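Local atomic coordinates of 2-oxo-1,2-dihydroquinoline 8-monooxygenase, oxygenase component (Pseudomonas putida, PDB entry 1Z02), a protein that probably hydroxylates 2-oxo-1,2-dihydroquinoline at carbon 8, as the oxygenase component of a Rieske-type monooxygenase with a [2Fe-2S] cluster and a mononuclear iron. Residues E178-P183 and M263-T268; P183-S188 and H291-V296. All coordinates share one frame; numbering follows the deposited sequence.

Contacts 1 and 2 are successive footholds of one irregular loop, 178-188, on two neighbouring antiparallel strands of the catalytic-domain sheet: residues 178-183 lie on the end of strand 261-264, while the loop residues 183-188 pack on 291-296, which leads into strand 293-297. They share Pro183, and their centres are about 7 Å apart. Arg293, packed against the loop in contact 2, reaches back into contact 1, where its NH2 is 2.8 Å from Pro181 O, a probable hydrogen bond. Contact 1 lies away from the iron sites. Contact 2 comes nearer, since the side chain of Tyr292 is about 9 Å from the bound iron(III) ion and about 8 Å from the side chain of its ligand His221.

Contact 1 (E178-P183 and M263-T268); sequences EQFPHP and MQWLFT
Phe180 lays one face of its ring over the side chain of Met263, a Met-aromatic contact between an irregular loop and the end of strand 261-264 in the Bet v 1-like catalytic domain. Met263 SD is 4.6 Å from the centroid of the Phe180 ring, 26° off the ring normal. The methionine chain starts with CG anti to the backbone N (chi1 169°) and then bends at chi2, which carries SD under the ring. CG comes closest, 3.5 Å from Phe180 CD2, and Met263 CB lies 3.6 Å from Phe180 CE2, so that the sulfur and the aliphatic base of the chain both bear on the aromatic carbons. On the other face sits Gln179 CG, 3.7 Å above the plane and over the ring centre; the ring is thus held between its sequence neighbour and the strand.

Trp265 closes in from the rim. Its CH2 lies near the plane of the Phe180 ring, 3.6 Å from CD2, and the two rings are inclined to each other by 48°, neither stacked nor edge-to-face. Farther round the indole, CZ3 meets Pro181 CD at 4.0 Å.

Phe171, Phe173 and Val253 of strand 250-253 also touch the Phe180 side chain; Phe180 and Met263 are buried, whereas Pro181 is exposed. Beyond the strand end the chain folds through an inverse gamma turn centred on Trp265, with Leu266 N bonded to Gln264 O, and Thr268 OG1 donates to Trp265 O from above the carbonyl plane. At the far tip of the indole, Gln179 O lies in the ring plane at the edge, 3.4 Å from Trp265 CH2.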
# COMPACT_ATOMS: atom_id res chain seq x y z
N GLU A 178 22.50 -2.25 46.56
CA GLU A 178 23.79 -2.86 46.88
C GLU A 178 24.42 -3.46 45.63
O GLU A 178 25.61 -3.28 45.36
CB GLU A 178 23.61 -3.93 47.95
N GLN A 179 23.60 -4.18 44.87
CA GLN A 179 24.04 -4.82 43.63
C GLN A 179 24.45 -3.80 42.57
O GLN A 179 25.43 -4.00 41.85
CB GLN A 179 22.92 -5.72 43.07
CG GLN A 179 23.31 -6.48 41.82
CD GLN A 179 22.20 -7.40 41.32
OE1 GLN A 179 22.37 -8.13 40.35
NE2 GLN A 179 21.05 -7.35 41.99
N PHE A 180 23.70 -2.70 42.47
CA PHE A 180 24.00 -1.65 41.51
C PHE A 180 24.14 -0.33 42.25
O PHE A 180 23.23 0.51 42.22
CB PHE A 180 22.89 -1.54 40.46
CG PHE A 180 22.54 -2.85 39.81
CD1 PHE A 180 21.29 -3.43 40.02
CD2 PHE A 180 23.45 -3.50 38.98
CE1 PHE A 180 20.95 -4.63 39.41
CE2 PHE A 180 23.13 -4.71 38.37
CZ PHE A 180 21.87 -5.28 38.59
N PRO A 181 25.28 -0.12 42.93
CA PRO A 181 25.54 1.10 43.69
C PRO A 181 25.32 2.39 42.90
O PRO A 181 25.72 2.51 41.74
CB PRO A 181 26.99 0.93 44.12
CG PRO A 181 27.10 -0.56 44.29
CD PRO A 181 26.41 -1.06 43.04
N HIS A 182 24.66 3.36 43.54
CA HIS A 182 24.38 4.65 42.92
C HIS A 182 24.56 5.79 43.92
O HIS A 182 23.60 6.38 44.41
CB HIS A 182 22.95 4.65 42.35
CG HIS A 182 21.91 4.24 43.34
ND1 HIS A 182 21.23 5.15 44.13
CD2 HIS A 182 21.43 3.02 43.69
CE1 HIS A 182 20.39 4.51 44.92
NE2 HIS A 182 20.49 3.22 44.67
N PRO A 183 25.83 6.11 44.25
CA PRO A 183 26.15 7.18 45.20
C PRO A 183 25.82 8.60 44.74
O PRO A 183 25.62 9.49 45.56
CB PRO A 183 27.64 6.98 45.44
CG PRO A 183 28.12 6.49 44.11
CD PRO A 183 27.06 5.47 43.75
N MET A 263 22.62 -3.93 33.21
CA MET A 263 22.76 -2.63 33.85
C MET A 263 24.06 -2.02 33.35
O MET A 263 25.12 -2.64 33.46
CB MET A 263 22.83 -2.80 35.37
CG MET A 263 23.24 -1.54 36.13
SD MET A 263 21.86 -0.45 36.44
CE MET A 263 21.66 0.23 35.04
N GLN A 264 23.99 -0.81 32.80
CA GLN A 264 25.18 -0.14 32.31
C GLN A 264 25.78 0.74 33.40
O GLN A 264 25.10 1.61 33.95
CB GLN A 264 24.83 0.68 31.07
CG GLN A 264 24.19 -0.15 29.97
CD GLN A 264 24.06 0.60 28.67
OE1 GLN A 264 23.29 1.54 28.56
NE2 GLN A 264 24.85 0.19 27.69
N TRP A 265 27.05 0.49 33.72
CA TRP A 265 27.74 1.24 34.77
C TRP A 265 28.11 2.65 34.31
O TRP A 265 29.29 2.96 34.11
CB TRP A 265 29.00 0.50 35.23
CG TRP A 265 28.76 -0.88 35.76
CD1 TRP A 265 29.16 -2.05 35.19
CD2 TRP A 265 28.10 -1.24 36.97
NE1 TRP A 265 28.79 -3.12 35.97
CE2 TRP A 265 28.13 -2.64 37.08
CE3 TRP A 265 27.47 -0.50 37.99
CZ2 TRP A 265 27.57 -3.33 38.16
CZ3 TRP A 265 26.91 -1.19 39.08
CH2 TRP A 265 26.97 -2.59 39.15
N LEU A 266 27.10 3.49 34.13
CA LEU A 266 27.34 4.86 33.70
C LEU A 266 27.86 5.70 34.86
O LEU A 266 27.53 5.45 36.02
CB LEU A 266 26.06 5.48 33.13
CG LEU A 266 25.47 4.82 31.89
CD1 LEU A 266 24.40 5.73 31.32
CD2 LEU A 266 26.56 4.58 30.85
N PHE A 267 28.67 6.69 34.52
CA PHE A 267 29.28 7.59 35.49
C PHE A 267 30.19 6.87 36.48
O PHE A 267 30.17 7.13 37.69
CB PHE A 267 28.20 8.41 36.21
CG PHE A 267 27.47 9.35 35.29
CD1 PHE A 267 26.34 8.93 34.58
CD2 PHE A 267 27.96 10.63 35.06
CE1 PHE A 267 25.72 9.77 33.67
CE2 PHE A 267 27.34 11.48 34.14
CZ PHE A 267 26.22 11.04 33.44
N THR A 268 30.98 5.96 35.94
CA THR A 268 31.98 5.22 36.69
C THR A 268 33.16 5.21 35.74
O THR A 268 33.04 5.68 34.60
CB THR A 268 31.56 3.75 37.00
OG1 THR A 268 31.43 3.01 35.78
CG2 THR A 268 30.25 3.73 37.75

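Contact 2 (P183-S188 and H291-V296); sequences PLWPSS and HYRTSV
The benzo half of the Trp185 indole touches three consecutive residues, His291, Tyr292 and Arg293. Trp185 CG stands between the backbone N and the carbonyl carbon (chi1 61°), and the buried ring reaches across to the other segment. His291 gives it the methylene at the base of its side chain: CB lies 3.6 Å from Trp185 CE3 and 3.9 Å from Trp185 CZ3, meeting the indole obliquely. Leu184, next to Trp185 in the loop, takes the imidazole instead. Its CB is 4.1 Å from His291 CD2, and its CD1 lies over one face of the ring, which also meets Phe267. The histidine is thus engaged at CB by the tryptophan and on its ring by the leucine.

Farther along the indole, CH2 is 4.0 Å from the backbone oxygen of Tyr292 and CZ2 is 3.5 Å from Arg293 CB. The arginine crosses the tryptophan at about a right angle, and the bend of its chain at chi3 (64°) brings NE to 3.7 Å from Trp185 CZ2. This carbon lies over one face of the guanidinium, offset toward the rim, with the two planes 88° apart, so the groups do not stack. Glu305 forms a salt bridge to Arg293 NE through OE1 and accepts from Trp185 NE1 through OE2; one carboxylate thus takes a bond from each side chain. NH1 and NH2 bond to the backbone oxygens of Phe180 and Pro181.

In the antiparallel sheet of this catalytic domain, strand 293-297 runs between strands 261-264 and 301-305. The loop 183-188 leads on from here to strand 196-206 at the sheet's far border, joining the chain before that outer strand to the middle of the sheet.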
# COMPACT_ATOMS: atom_id res chain seq x y z
N PRO A 183 25.83 6.11 44.25
CA PRO A 183 26.15 7.18 45.20
C PRO A 183 25.82 8.60 44.74
O PRO A 183 25.62 9.49 45.56
CB PRO A 183 27.64 6.98 45.44
CG PRO A 183 28.12 6.49 44.11
CD PRO A 183 27.06 5.47 43.75
N LEU A 184 25.76 8.80 43.42
CA LEU A 184 25.51 10.12 42.85
C LEU A 184 24.05 10.52 42.69
O LEU A 184 23.76 11.58 42.14
CB LEU A 184 26.21 10.22 41.49
CG LEU A 184 27.73 10.09 41.57
CD1 LEU A 184 28.29 9.82 40.17
CD2 LEU A 184 28.32 11.36 42.20
N TRP A 185 23.12 9.70 43.18
CA TRP A 185 21.70 10.02 43.06
C TRP A 185 20.81 9.10 43.88
O TRP A 185 21.17 7.95 44.16
CB TRP A 185 21.27 10.00 41.59
CG TRP A 185 21.44 8.66 40.92
CD1 TRP A 185 20.64 7.56 41.07
CD2 TRP A 185 22.46 8.29 39.99
NE1 TRP A 185 21.11 6.53 40.28
CE2 TRP A 185 22.23 6.95 39.61
CE3 TRP A 185 23.56 8.97 39.44
CZ2 TRP A 185 23.05 6.27 38.71
CZ3 TRP A 185 24.38 8.29 38.54
CH2 TRP A 185 24.12 6.95 38.18
N PRO A 186 19.63 9.60 44.30
CA PRO A 186 18.70 8.79 45.09
C PRO A 186 18.00 7.68 44.29
O PRO A 186 17.91 7.74 43.06
CB PRO A 186 17.72 9.83 45.63
CG PRO A 186 17.71 10.87 44.55
CD PRO A 186 19.17 10.99 44.20
N SER A 187 17.52 6.67 45.01
CA SER A 187 16.85 5.52 44.41
C SER A 187 15.66 5.86 43.52
O SER A 187 14.79 6.65 43.90
CB SER A 187 16.38 4.56 45.52
OG SER A 187 17.47 3.99 46.22
N SER A 188 15.63 5.27 42.33
CA SER A 188 14.54 5.49 41.39
C SER A 188 13.35 4.62 41.80
O SER A 188 13.52 3.44 42.14
CB SER A 188 14.95 5.13 39.96
OG SER A 188 15.96 6.00 39.48
N HIS A 291 23.46 13.58 35.94
CA HIS A 291 23.82 12.23 36.31
C HIS A 291 22.59 11.36 36.07
O HIS A 291 21.49 11.70 36.52
CB HIS A 291 24.25 12.14 37.77
CG HIS A 291 25.54 12.83 38.07
ND1 HIS A 291 26.64 12.77 37.23
CD2 HIS A 291 25.92 13.60 39.12
CE1 HIS A 291 27.63 13.46 37.75
NE2 HIS A 291 27.22 13.98 38.90
N TYR A 292 22.79 10.25 35.36
CA TYR A 292 21.70 9.33 35.03
C TYR A 292 22.31 7.98 34.67
O TYR A 292 23.49 7.88 34.37
CB TYR A 292 20.92 9.87 33.83
CG TYR A 292 21.75 9.93 32.57
CD1 TYR A 292 21.89 8.81 31.74
CD2 TYR A 292 22.44 11.09 32.23
CE1 TYR A 292 22.70 8.86 30.61
CE2 TYR A 292 23.25 11.14 31.10
CZ TYR A 292 23.38 10.03 30.30
OH TYR A 292 24.16 10.08 29.17
N ARG A 293 21.48 6.93 34.70
CA ARG A 293 21.95 5.59 34.36
C ARG A 293 20.86 4.82 33.62
O ARG A 293 19.69 4.86 34.00
CB ARG A 293 22.35 4.85 35.64
CG ARG A 293 23.01 3.51 35.40
CD ARG A 293 23.69 3.02 36.67
NE ARG A 293 22.75 2.75 37.74
CZ ARG A 293 23.10 2.35 38.96
NH1 ARG A 293 22.18 2.12 39.89
NH2 ARG A 293 24.38 2.18 39.26
N THR A 294 21.25 4.12 32.56
CA THR A 294 20.30 3.35 31.77
C THR A 294 20.53 1.85 31.86
O THR A 294 21.66 1.37 31.96
CB THR A 294 20.38 3.74 30.28
OG1 THR A 294 21.74 3.69 29.84
CG2 THR A 294 19.82 5.12 30.07
N SER A 295 19.43 1.11 31.81
CA SER A 295 19.47 -0.34 31.85
C SER A 295 18.30 -0.84 31.00
O SER A 295 17.35 -0.09 30.75
CB SER A 295 19.33 -0.85 33.29
OG SER A 295 18.16 -0.34 33.93
N VAL A 296 18.37 -2.09 30.56
CA VAL A 296 17.30 -2.66 29.75
C VAL A 296 17.06 -4.12 30.11
O VAL A 296 18.00 -4.89 30.30
CB VAL A 296 17.62 -2.51 28.23
CG1 VAL A 296 18.91 -3.24 27.89
CG2 VAL A 296 16.45 -3.05 27.38